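Local coordinates for B-agarase (Saccharophagus degradans, PDB 4BQ2), which hydrolyses agarose as an exo-acting beta-agarase of glycoside hydrolase family 50, probably cutting the beta-linkages from chain ends, at residues L222-L233 with N382-T390; R310-S320 with N434-K442. All blocks are in the same frame, centred on the assembly; numbering follows the deposited sequence.

Contact 1 (L222-L233 with N382-T390); sequences LEELHAARDVEL and NLERKYGET
Lys-386 lays its aliphatic chain across the side of helix 222-233, meeting first Leu-225 and then Arg-229. The Leu-225 side chain crosses it at about a right angle, and CG of Leu-225 stands 3.6 Å from CG of Lys-386. Farther out the lysine bends at chi3 (67°), which brings its CE to within 3.8 Å of Arg-229 CB, the two chains running past each other in opposite directions. Arg-229 reaches the last turn of helix 382-387 with the edge of its guanidinium: NH1 donates to Lys-386 O at 2.8 Å, almost head-on to the carbonyl and with that oxygen in the guanidinium plane. One turn earlier, His-226 NE2 gives an almost straight bond (166°) to Arg-385 O, 2.9 Å away and in the plane of the imidazole. The helices pack at 74°, their axes 9.7 Å apart, and both bonds fall on carbonyls of the last turn before Gly-388 leaves the helix with positive phi; the helix end would probably make these oxygens better acceptors. Arg-229 NE and NH2 both grip Asp-230 OD1, fixing the rotation of the guanidinium, while NH1 also sits above one face of the His-226 ring, toward its rim. The lysine ammonium forms a salt bridge with Asp-725 and donates to a water. That water in turn donates to Glu-232 OE1, bridging two charges too far apart to touch, and also bonds Tyr-387 OH. Arg-406 pairs with the other carboxylate oxygen of Glu-232.

Contact 2 (R310-S320 with N434-K442); sequences RSADDVTPEDS and NGWVIGDFK
Ser-320 OG has three polar partners: it donates to Asp-319 OD1 at 2.8 Å, accepts a weak, bent bond (127°) from Trp-436 NE1, and is also bonded by Arg-290. Beside this polar corner Pro-317 lies on the indole, its CG 3.4 Å from the centroid of the five-membered ring of Trp-436 and 10° off the ring normal, a CH-pi contact. Trp-436 follows the C-terminal end of strand 431-435, which runs parallel to strand 483-488 and is probably a strand of the (beta/alpha)8 barrel expected of this family; the contact sets a long loop against it. Trp-418 also meets the indole, and a glycerol, probably from the crystallisation liquor, bonds Asp-319 OD1, as such molecules often do in pockets. Ile-438 turns CG1 between its backbone N and carbonyl carbon (chi1 67°), pushing CD1 up against the loop backbone, 3.5 Å from Asp-314 O. An Asx turn, Thr-316 N to Asp-314 OD1, shapes the loop, and the other carboxylate oxygen forms a salt bridge with Lys-321. Arg-310 NH2 donates to Thr-316 O at 2.7 Å while NH1 forms a salt bridge with Glu-318. Between the backbones one water donates to Val-315 O and accepts from Trp-436 N.

Overall arrangement
Neither contact is wholly buried, but they differ in kind. Contact 1 joins two helices toward the periphery, about 30 Å from the centre of the chain to its own centre, whereas contact 2 is a surface contact of loops about 21 Å from that centre, beside strand 431-435. No secondary-structure element is common to both: their centres lie 36 Å apart and the nearest atoms about 15 Å, although the segments alternate along the sequence. Both have apolar packing, Leu-225 on the lysine methylenes in contact 1 and proline on an indole face in contact 2. Contact 1 adds direct side-chain bonds to backbone carbonyls; contact 2 has one weak direct bond and a water joining the backbones.

Contact 1 (L222-L233 with N382-T390)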
loop_
_atom_site.group_PDB
_atom_site.type_symbol
_atom_site.label_atom_id
_atom_site.label_comp_id
_atom_site.label_asym_id
_atom_site.label_seq_id
_atom_site.Cartn_x
_atom_site.Cartn_y
_atom_site.Cartn_z
ATOM N N LEU A 222 14.880 -14.354 -25.241
ATOM C CA LEU A 222 13.672 -15.169 -25.377
ATOM C C LEU A 222 13.867 -16.670 -25.059
ATOM O O LEU A 222 12.978 -17.299 -24.459
ATOM C CB LEU A 222 13.072 -14.967 -26.768
ATOM C CG LEU A 222 11.692 -15.547 -27.051
ATOM C CD1 LEU A 222 10.627 -14.888 -26.176
ATOM C CD2 LEU A 222 11.342 -15.390 -28.528
ATOM N N GLU A 223 15.019 -17.231 -25.443
ATOM C CA GLU A 223 15.389 -18.607 -25.093
ATOM C C GLU A 223 15.356 -18.836 -23.575
ATOM O O GLU A 223 14.726 -19.794 -23.107
ATOM C CB GLU A 223 16.773 -18.981 -25.642
ATOM C CG GLU A 223 16.805 -19.232 -27.153
ATOM C CD GLU A 223 16.987 -17.975 -28.030
ATOM O OE1 GLU A 223 16.889 -16.802 -27.552
ATOM O OE2 GLU A 223 17.206 -18.172 -29.252
ATOM N N GLU A 224 16.018 -17.952 -22.825
ATOM C CA GLU A 224 16.063 -18.022 -21.352
ATOM C C GLU A 224 14.647 -17.957 -20.743
ATOM O O GLU A 224 14.344 -18.648 -19.765
ATOM C CB GLU A 224 16.952 -16.899 -20.772
ATOM C CG GLU A 224 18.453 -17.088 -21.003
ATOM C CD GLU A 224 19.358 -16.027 -20.341
ATOM O OE1 GLU A 224 18.844 -15.097 -19.654
ATOM O OE2 GLU A 224 20.614 -16.145 -20.514
ATOM N N LEU A 225 13.798 -17.113 -21.327
ATOM C CA LEU A 225 12.407 -16.993 -20.893
ATOM C C LEU A 225 11.597 -18.267 -21.137
ATOM O O LEU A 225 10.806 -18.680 -20.271
ATOM C CB LEU A 225 11.733 -15.781 -21.537
ATOM C CG LEU A 225 10.313 -15.375 -21.121
ATOM C CD1 LEU A 225 10.248 -15.013 -19.646
ATOM C CD2 LEU A 225 9.815 -14.212 -21.979
ATOM N N HIS A 226 11.772 -18.888 -22.300
ATOM C CA HIS A 226 11.056 -20.138 -22.593
ATOM C C HIS A 226 11.575 -21.275 -21.734
ATOM O O HIS A 226 10.820 -22.186 -21.392
ATOM C CB HIS A 226 11.112 -20.525 -24.074
ATOM C CG HIS A 226 10.264 -19.666 -24.954
ATOM N ND1 HIS A 226 10.408 -19.636 -26.321
ATOM C CD2 HIS A 226 9.295 -18.767 -24.659
ATOM C CE1 HIS A 226 9.549 -18.773 -26.836
ATOM N NE2 HIS A 226 8.854 -18.239 -25.848
ATOM N N ALA A 227 12.859 -21.205 -21.386
ATOM C CA ALA A 227 13.467 -22.155 -20.479
ATOM C C ALA A 227 12.858 -22.065 -19.088
ATOM O O ALA A 227 12.579 -23.103 -18.491
ATOM C CB ALA A 227 14.971 -21.950 -20.399
ATOM N N ALA A 228 12.676 -20.843 -18.572
ATOM C CA ALA A 228 12.056 -20.638 -17.231
ATOM C C ALA A 228 10.609 -21.093 -17.237
ATOM O O ALA A 228 10.164 -21.749 -16.290
ATOM C CB ALA A 228 12.151 -19.181 -16.782
ATOM N N ARG A 229 9.889 -20.725 -18.297
ATOM C CA ARG A 229 8.556 -21.232 -18.575
ATOM C C ARG A 229 8.490 -22.776 -18.528
ATOM O O ARG A 229 7.662 -23.364 -17.794
ATOM C CB ARG A 229 8.087 -20.762 -19.957
ATOM C CG ARG A 229 6.706 -21.283 -20.351
ATOM C CD ARG A 229 6.476 -21.240 -21.858
ATOM N NE ARG A 229 7.405 -22.115 -22.582
ATOM C CZ ARG A 229 7.636 -22.089 -23.899
ATOM N NH1 ARG A 229 7.026 -21.222 -24.682
ATOM N NH2 ARG A 229 8.497 -22.952 -24.437
ATOM N N ASP A 230 9.329 -23.435 -19.336
ATOM C CA ASP A 230 9.270 -24.923 -19.432
ATOM C C ASP A 230 9.499 -25.614 -18.111
ATOM O O ASP A 230 8.876 -26.624 -17.840
ATOM C CB ASP A 230 10.276 -25.487 -20.444
ATOM C CG ASP A 230 9.958 -25.110 -21.875
ATOM O OD1 ASP A 230 8.781 -24.825 -22.204
ATOM O OD2 ASP A 230 10.910 -25.107 -22.685
ATOM N N VAL A 231 10.417 -25.093 -17.310
ATOM C CA VAL A 231 10.781 -25.656 -16.011
ATOM C C VAL A 231 9.584 -25.566 -15.063
ATOM O O VAL A 231 9.227 -26.530 -14.382
ATOM C CB VAL A 231 12.019 -24.912 -15.428
ATOM C CG1 VAL A 231 12.185 -25.156 -13.941
ATOM C CG2 VAL A 231 13.298 -25.353 -16.152
ATOM N N GLU A 232 8.935 -24.404 -15.057
ATOM C CA GLU A 232 7.802 -24.206 -14.172
ATOM C C GLU A 232 6.603 -25.062 -14.611
ATOM O O GLU A 232 5.997 -25.758 -13.790
ATOM C CB GLU A 232 7.436 -22.710 -14.102
ATOM C CG GLU A 232 6.330 -22.496 -13.090
ATOM C CD GLU A 232 5.774 -21.085 -13.024
ATOM O OE1 GLU A 232 6.044 -20.246 -13.911
ATOM O OE2 GLU A 232 5.051 -20.844 -12.044
ATOM N N LEU A 233 6.256 -25.024 -15.895
ATOM C CA LEU A 233 5.106 -25.768 -16.394
ATOM C C LEU A 233 5.207 -27.282 -16.107
ATOM O O LEU A 233 4.194 -27.936 -15.858
ATOM C CB LEU A 233 4.881 -25.517 -17.879
ATOM C CG LEU A 233 4.558 -24.099 -18.379
ATOM C CD1 LEU A 233 4.184 -24.135 -19.852
ATOM C CD2 LEU A 233 3.450 -23.428 -17.569
ATOM N N ASN A 382 5.115 -9.855 -22.101
ATOM C CA ASN A 382 5.861 -11.061 -21.759
ATOM C C ASN A 382 4.962 -12.301 -21.697
ATOM O O ASN A 382 5.422 -13.406 -21.985
ATOM C CB ASN A 382 6.674 -10.863 -20.452
ATOM C CG ASN A 382 7.841 -9.891 -20.628
ATOM O OD1 ASN A 382 8.417 -9.782 -21.729
ATOM N ND2 ASN A 382 8.193 -9.162 -19.557
ATOM N N LEU A 383 3.695 -12.131 -21.299
ATOM C CA LEU A 383 2.759 -13.251 -21.401
ATOM C C LEU A 383 2.653 -13.705 -22.873
ATOM O O LEU A 383 2.705 -14.896 -23.157
ATOM C CB LEU A 383 1.379 -12.886 -20.882
ATOM C CG LEU A 383 1.301 -12.516 -19.389
ATOM C CD1 LEU A 383 -0.151 -12.269 -19.041
ATOM C CD2 LEU A 383 1.894 -13.609 -18.503
ATOM N N GLU A 384 2.532 -12.756 -23.803
ATOM C CA GLU A 384 2.469 -13.162 -25.213
ATOM C C GLU A 384 3.781 -13.817 -25.631
ATOM O O GLU A 384 3.781 -14.883 -26.296
ATOM C CB GLU A 384 2.118 -12.009 -26.147
ATOM C CG GLU A 384 1.842 -12.499 -27.572
ATOM C CD GLU A 384 1.373 -11.401 -28.501
ATOM O OE1 GLU A 384 0.853 -10.373 -28.038
ATOM O OE2 GLU A 384 1.536 -11.577 -29.718
ATOM N N ARG A 385 4.904 -13.232 -25.207
ATOM C CA ARG A 385 6.206 -13.828 -25.532
ATOM C C ARG A 385 6.321 -15.245 -25.019
ATOM O O ARG A 385 6.840 -16.111 -25.727
ATOM C CB ARG A 385 7.364 -13.020 -24.939
ATOM C CG ARG A 385 7.626 -11.692 -25.658
ATOM C CD ARG A 385 8.839 -11.022 -25.001
ATOM N NE ARG A 385 9.331 -9.873 -25.756
ATOM C CZ ARG A 385 9.315 -8.602 -25.354
ATOM N NH1 ARG A 385 8.805 -8.252 -24.183
ATOM N NH2 ARG A 385 9.819 -7.654 -26.145
ATOM N N LYS A 386 5.862 -15.493 -23.790
ATOM C CA LYS A 386 5.965 -16.840 -23.177
ATOM C C LYS A 386 5.034 -17.884 -23.747
ATOM O O LYS A 386 5.440 -19.045 -23.946
ATOM C CB LYS A 386 5.682 -16.800 -21.669
ATOM C CG LYS A 386 6.846 -16.363 -20.804
ATOM C CD LYS A 386 6.481 -16.313 -19.310
ATOM C CE LYS A 386 6.197 -17.687 -18.726
ATOM N NZ LYS A 386 6.250 -17.683 -17.224
ATOM N N TYR A 387 3.781 -17.488 -23.962
ATOM C CA TYR A 387 2.739 -18.465 -24.253
ATOM C C TYR A 387 2.285 -18.451 -25.684
ATOM O O TYR A 387 1.589 -19.379 -26.112
ATOM C CB TYR A 387 1.534 -18.304 -23.295
ATOM C CG TYR A 387 1.903 -18.486 -21.831
ATOM C CD1 TYR A 387 2.632 -19.589 -21.409
ATOM C CD2 TYR A 387 1.501 -17.565 -20.868
ATOM C CE1 TYR A 387 2.977 -19.770 -20.066
ATOM C CE2 TYR A 387 1.848 -17.727 -19.521
ATOM C CZ TYR A 387 2.577 -18.854 -19.136
ATOM O OH TYR A 387 2.901 -19.045 -17.831
ATOM N N GLY A 388 2.691 -17.407 -26.415
ATOM C CA GLY A 388 2.349 -17.234 -27.819
ATOM C C GLY A 388 0.842 -17.190 -28.006
ATOM O O GLY A 388 0.095 -16.939 -27.047
ATOM N N GLU A 389 0.397 -17.466 -29.237
ATOM C CA GLU A 389 -1.035 -17.526 -29.561
ATOM C C GLU A 389 -1.507 -18.808 -30.268
ATOM O O GLU A 389 -1.033 -19.131 -31.362
ATOM C CB GLU A 389 -1.427 -16.316 -30.388
ATOM C CG GLU A 389 -1.329 -15.030 -29.613
ATOM C CD GLU A 389 -1.989 -13.896 -30.344
ATOM O OE1 GLU A 389 -1.656 -13.705 -31.529
ATOM O OE2 GLU A 389 -2.851 -13.213 -29.762
ATOM N N THR A 390 -2.419 -19.537 -29.626
ATOM C CA THR A 390 -3.108 -20.686 -30.242
ATOM C C THR A 390 -4.460 -20.252 -30.802
ATOM O O THR A 390 -5.159 -21.025 -31.499
ATOM C CB THR A 390 -3.254 -21.851 -29.236
ATOM O OG1 THR A 390 -1.974 -22.481 -29.091
ATOM C CG2 THR A 390 -4.222 -22.911 -29.738
HETATM O O HOH W 1 5.348 -20.173 -16.631
#

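Contact 2 (R310-S320 with N434-K442)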
loop_
_atom_site.group_PDB
_atom_site.type_symbol
_atom_site.label_atom_id
_atom_site.label_comp_id
_atom_site.label_asym_id
_atom_site.label_seq_id
_atom_site.Cartn_x
_atom_site.Cartn_y
_atom_site.Cartn_z
ATOM N N ARG A 310 -14.986 8.216 -20.718
ATOM C CA ARG A 310 -15.731 7.417 -19.742
ATOM C C ARG A 310 -17.225 7.784 -19.734
ATOM O O ARG A 310 -17.594 8.941 -19.979
ATOM C CB ARG A 310 -15.156 7.625 -18.338
ATOM C CG ARG A 310 -13.713 7.166 -18.148
ATOM C CD ARG A 310 -13.204 7.503 -16.749
ATOM N NE ARG A 310 -14.135 7.017 -15.716
ATOM C CZ ARG A 310 -14.151 5.770 -15.236
ATOM N NH1 ARG A 310 -13.262 4.868 -15.668
ATOM N NH2 ARG A 310 -15.050 5.427 -14.310
ATOM N N SER A 311 -18.060 6.780 -19.477
ATOM C CA SER A 311 -19.474 6.966 -19.151
ATOM C C SER A 311 -19.605 7.338 -17.654
ATOM O O SER A 311 -18.944 6.732 -16.773
ATOM C CB SER A 311 -20.252 5.682 -19.479
ATOM O OG SER A 311 -21.427 5.531 -18.683
ATOM N N ALA A 312 -20.444 8.339 -17.372
ATOM C CA ALA A 312 -20.638 8.818 -16.007
ATOM C C ALA A 312 -21.269 7.751 -15.098
ATOM O O ALA A 312 -21.133 7.820 -13.875
ATOM C CB ALA A 312 -21.459 10.112 -15.994
ATOM N N ASP A 313 -21.939 6.769 -15.700
ATOM C CA ASP A 313 -22.585 5.693 -14.938
ATOM C C ASP A 313 -21.686 4.461 -14.685
ATOM O O ASP A 313 -22.122 3.524 -14.022
ATOM C CB ASP A 313 -23.888 5.248 -15.619
ATOM C CG ASP A 313 -24.976 6.301 -15.548
ATOM O OD1 ASP A 313 -24.871 7.234 -14.712
ATOM O OD2 ASP A 313 -25.948 6.186 -16.332
ATOM N N ASP A 314 -20.453 4.462 -15.219
ATOM C CA ASP A 314 -19.533 3.318 -15.057
ATOM C C ASP A 314 -19.262 3.098 -13.560
ATOM O O ASP A 314 -19.059 4.076 -12.810
ATOM C CB ASP A 314 -18.215 3.589 -15.799
ATOM C CG ASP A 314 -17.340 2.328 -15.969
ATOM O OD1 ASP A 314 -17.535 1.298 -15.270
ATOM O OD2 ASP A 314 -16.446 2.377 -16.854
ATOM N N VAL A 315 -19.270 1.831 -13.122
ATOM C CA VAL A 315 -19.043 1.532 -11.697
ATOM C C VAL A 315 -17.556 1.342 -11.391
ATOM O O VAL A 315 -17.168 1.214 -10.221
ATOM C CB VAL A 315 -19.833 0.266 -11.212
ATOM C CG1 VAL A 315 -21.340 0.483 -11.299
ATOM C CG2 VAL A 315 -19.410 -0.982 -11.982
ATOM N N THR A 316 -16.735 1.323 -12.444
ATOM C CA THR A 316 -15.323 0.988 -12.328
ATOM C C THR A 316 -14.445 2.235 -12.517
ATOM O O THR A 316 -14.524 2.900 -13.564
ATOM C CB THR A 316 -14.953 -0.118 -13.340
ATOM O OG1 THR A 316 -15.824 -1.250 -13.136
ATOM C CG2 THR A 316 -13.469 -0.542 -13.200
ATOM N N PRO A 317 -13.626 2.568 -11.494
ATOM C CA PRO A 317 -12.750 3.711 -11.594
ATOM C C PRO A 317 -11.627 3.415 -12.586
ATOM O O PRO A 317 -11.285 2.243 -12.835
ATOM C CB PRO A 317 -12.202 3.906 -10.164
ATOM C CG PRO A 317 -12.408 2.610 -9.475
ATOM C CD PRO A 317 -13.453 1.832 -10.229
ATOM N N GLU A 318 -11.070 4.488 -13.139
ATOM C CA GLU A 318 -10.140 4.400 -14.269
ATOM C C GLU A 318 -8.954 3.507 -13.941
ATOM O O GLU A 318 -8.547 2.695 -14.764
ATOM C CB GLU A 318 -9.677 5.804 -14.710
ATOM C CG GLU A 318 -8.805 5.801 -15.979
ATOM C CD GLU A 318 -9.581 5.532 -17.284
ATOM O OE1 GLU A 318 -10.807 5.205 -17.223
ATOM O OE2 GLU A 318 -8.958 5.632 -18.388
ATOM N N ASP A 319 -8.422 3.635 -12.725
ATOM C CA ASP A 319 -7.303 2.804 -12.275
ATOM C C ASP A 319 -7.564 1.276 -12.371
ATOM O O ASP A 319 -6.642 0.479 -12.565
ATOM C CB ASP A 319 -6.922 3.202 -10.842
ATOM C CG ASP A 319 -8.009 2.865 -9.843
ATOM O OD1 ASP A 319 -7.978 1.723 -9.289
ATOM O OD2 ASP A 319 -8.874 3.737 -9.610
ATOM N N SER A 320 -8.837 0.884 -12.274
ATOM C CA SER A 320 -9.237 -0.528 -12.195
ATOM C C SER A 320 -9.903 -1.002 -13.488
ATOM O O SER A 320 -10.364 -2.141 -13.567
ATOM C CB SER A 320 -10.182 -0.765 -10.996
ATOM O OG SER A 320 -9.502 -0.559 -9.767
ATOM N N ASN A 434 -15.084 -7.706 -5.499
ATOM C CA ASN A 434 -15.013 -6.306 -5.087
ATOM C C ASN A 434 -15.819 -5.400 -5.969
ATOM O O ASN A 434 -16.090 -5.698 -7.156
ATOM C CB ASN A 434 -13.563 -5.802 -5.138
ATOM C CG ASN A 434 -13.055 -5.600 -6.574
ATOM O OD1 ASN A 434 -12.572 -6.547 -7.266
ATOM N ND2 ASN A 434 -13.159 -4.380 -7.034
ATOM N N GLY A 435 -16.152 -4.246 -5.404
ATOM C CA GLY A 435 -16.704 -3.150 -6.175
ATOM C C GLY A 435 -16.275 -1.853 -5.535
ATOM O O GLY A 435 -15.760 -1.835 -4.385
ATOM N N TRP A 436 -16.461 -0.777 -6.288
ATOM C CA TRP A 436 -16.175 0.572 -5.813
ATOM C C TRP A 436 -17.439 1.393 -5.985
ATOM O O TRP A 436 -18.051 1.361 -7.055
ATOM C CB TRP A 436 -15.134 1.253 -6.705
ATOM C CG TRP A 436 -13.803 0.634 -6.904
ATOM C CD1 TRP A 436 -13.438 -0.209 -7.921
ATOM C CD2 TRP A 436 -12.606 0.884 -6.138
ATOM N NE1 TRP A 436 -12.102 -0.509 -7.829
ATOM C CE2 TRP A 436 -11.560 0.165 -6.756
ATOM C CE3 TRP A 436 -12.324 1.665 -5.020
ATOM C CZ2 TRP A 436 -10.234 0.164 -6.253
ATOM C CZ3 TRP A 436 -10.995 1.697 -4.510
ATOM C CH2 TRP A 436 -9.976 0.928 -5.115
ATOM N N VAL A 437 -17.820 2.144 -4.954
ATOM C CA VAL A 437 -18.966 3.039 -5.065
ATOM C C VAL A 437 -18.443 4.393 -5.508
ATOM O O VAL A 437 -17.839 5.145 -4.724
ATOM C CB VAL A 437 -19.782 3.143 -3.740
ATOM C CG1 VAL A 437 -21.033 4.036 -3.915
ATOM C CG2 VAL A 437 -20.174 1.756 -3.299
ATOM N N ILE A 438 -18.677 4.684 -6.789
ATOM C CA ILE A 438 -18.239 5.935 -7.378
ATOM C C ILE A 438 -19.431 6.550 -8.084
ATOM O O ILE A 438 -20.416 5.864 -8.385
ATOM C CB ILE A 438 -17.049 5.736 -8.362
ATOM C CG1 ILE A 438 -17.482 4.940 -9.620
ATOM C CG2 ILE A 438 -15.871 5.061 -7.650
ATOM C CD1 ILE A 438 -16.408 4.823 -10.715
ATOM N N GLY A 439 -19.351 7.836 -8.370
ATOM C CA GLY A 439 -20.473 8.481 -9.055
ATOM C C GLY A 439 -20.520 9.976 -8.804
ATOM O O GLY A 439 -19.584 10.543 -8.264
ATOM N N ASP A 440 -21.614 10.613 -9.196
ATOM C CA ASP A 440 -21.704 12.067 -9.102
ATOM C C ASP A 440 -22.344 12.565 -7.821
ATOM O O ASP A 440 -22.722 13.742 -7.773
ATOM C CB ASP A 440 -22.521 12.614 -10.284
ATOM C CG ASP A 440 -21.865 12.352 -11.597
ATOM O OD1 ASP A 440 -20.618 12.479 -11.647
ATOM O OD2 ASP A 440 -22.593 12.009 -12.565
ATOM N N PHE A 441 -22.516 11.682 -6.831
ATOM C CA PHE A 441 -23.152 12.022 -5.554
ATOM C C PHE A 441 -22.384 13.151 -4.882
ATOM O O PHE A 441 -21.241 13.424 -5.227
ATOM C CB PHE A 441 -23.287 10.802 -4.617
ATOM C CG PHE A 441 -22.044 9.911 -4.570
ATOM C CD1 PHE A 441 -20.870 10.326 -3.909
ATOM C CD2 PHE A 441 -22.044 8.670 -5.205
ATOM C CE1 PHE A 441 -19.749 9.507 -3.879
ATOM C CE2 PHE A 441 -20.920 7.851 -5.188
ATOM C CZ PHE A 441 -19.769 8.260 -4.520
ATOM N N LYS A 442 -23.020 13.813 -3.926
ATOM C CA LYS A 442 -22.360 14.900 -3.202
ATOM C C LYS A 442 -21.225 14.314 -2.374
ATOM O O LYS A 442 -21.241 13.112 -2.071
ATOM C CB LYS A 442 -23.367 15.618 -2.314
ATOM C CG LYS A 442 -24.354 16.522 -3.070
ATOM C CD LYS A 442 -25.473 16.914 -2.116
ATOM C CE LYS A 442 -26.700 17.499 -2.802
ATOM N NZ LYS A 442 -26.426 18.827 -3.402
HETATM O O HOH W 2 -17.246 -1.099 -8.993
#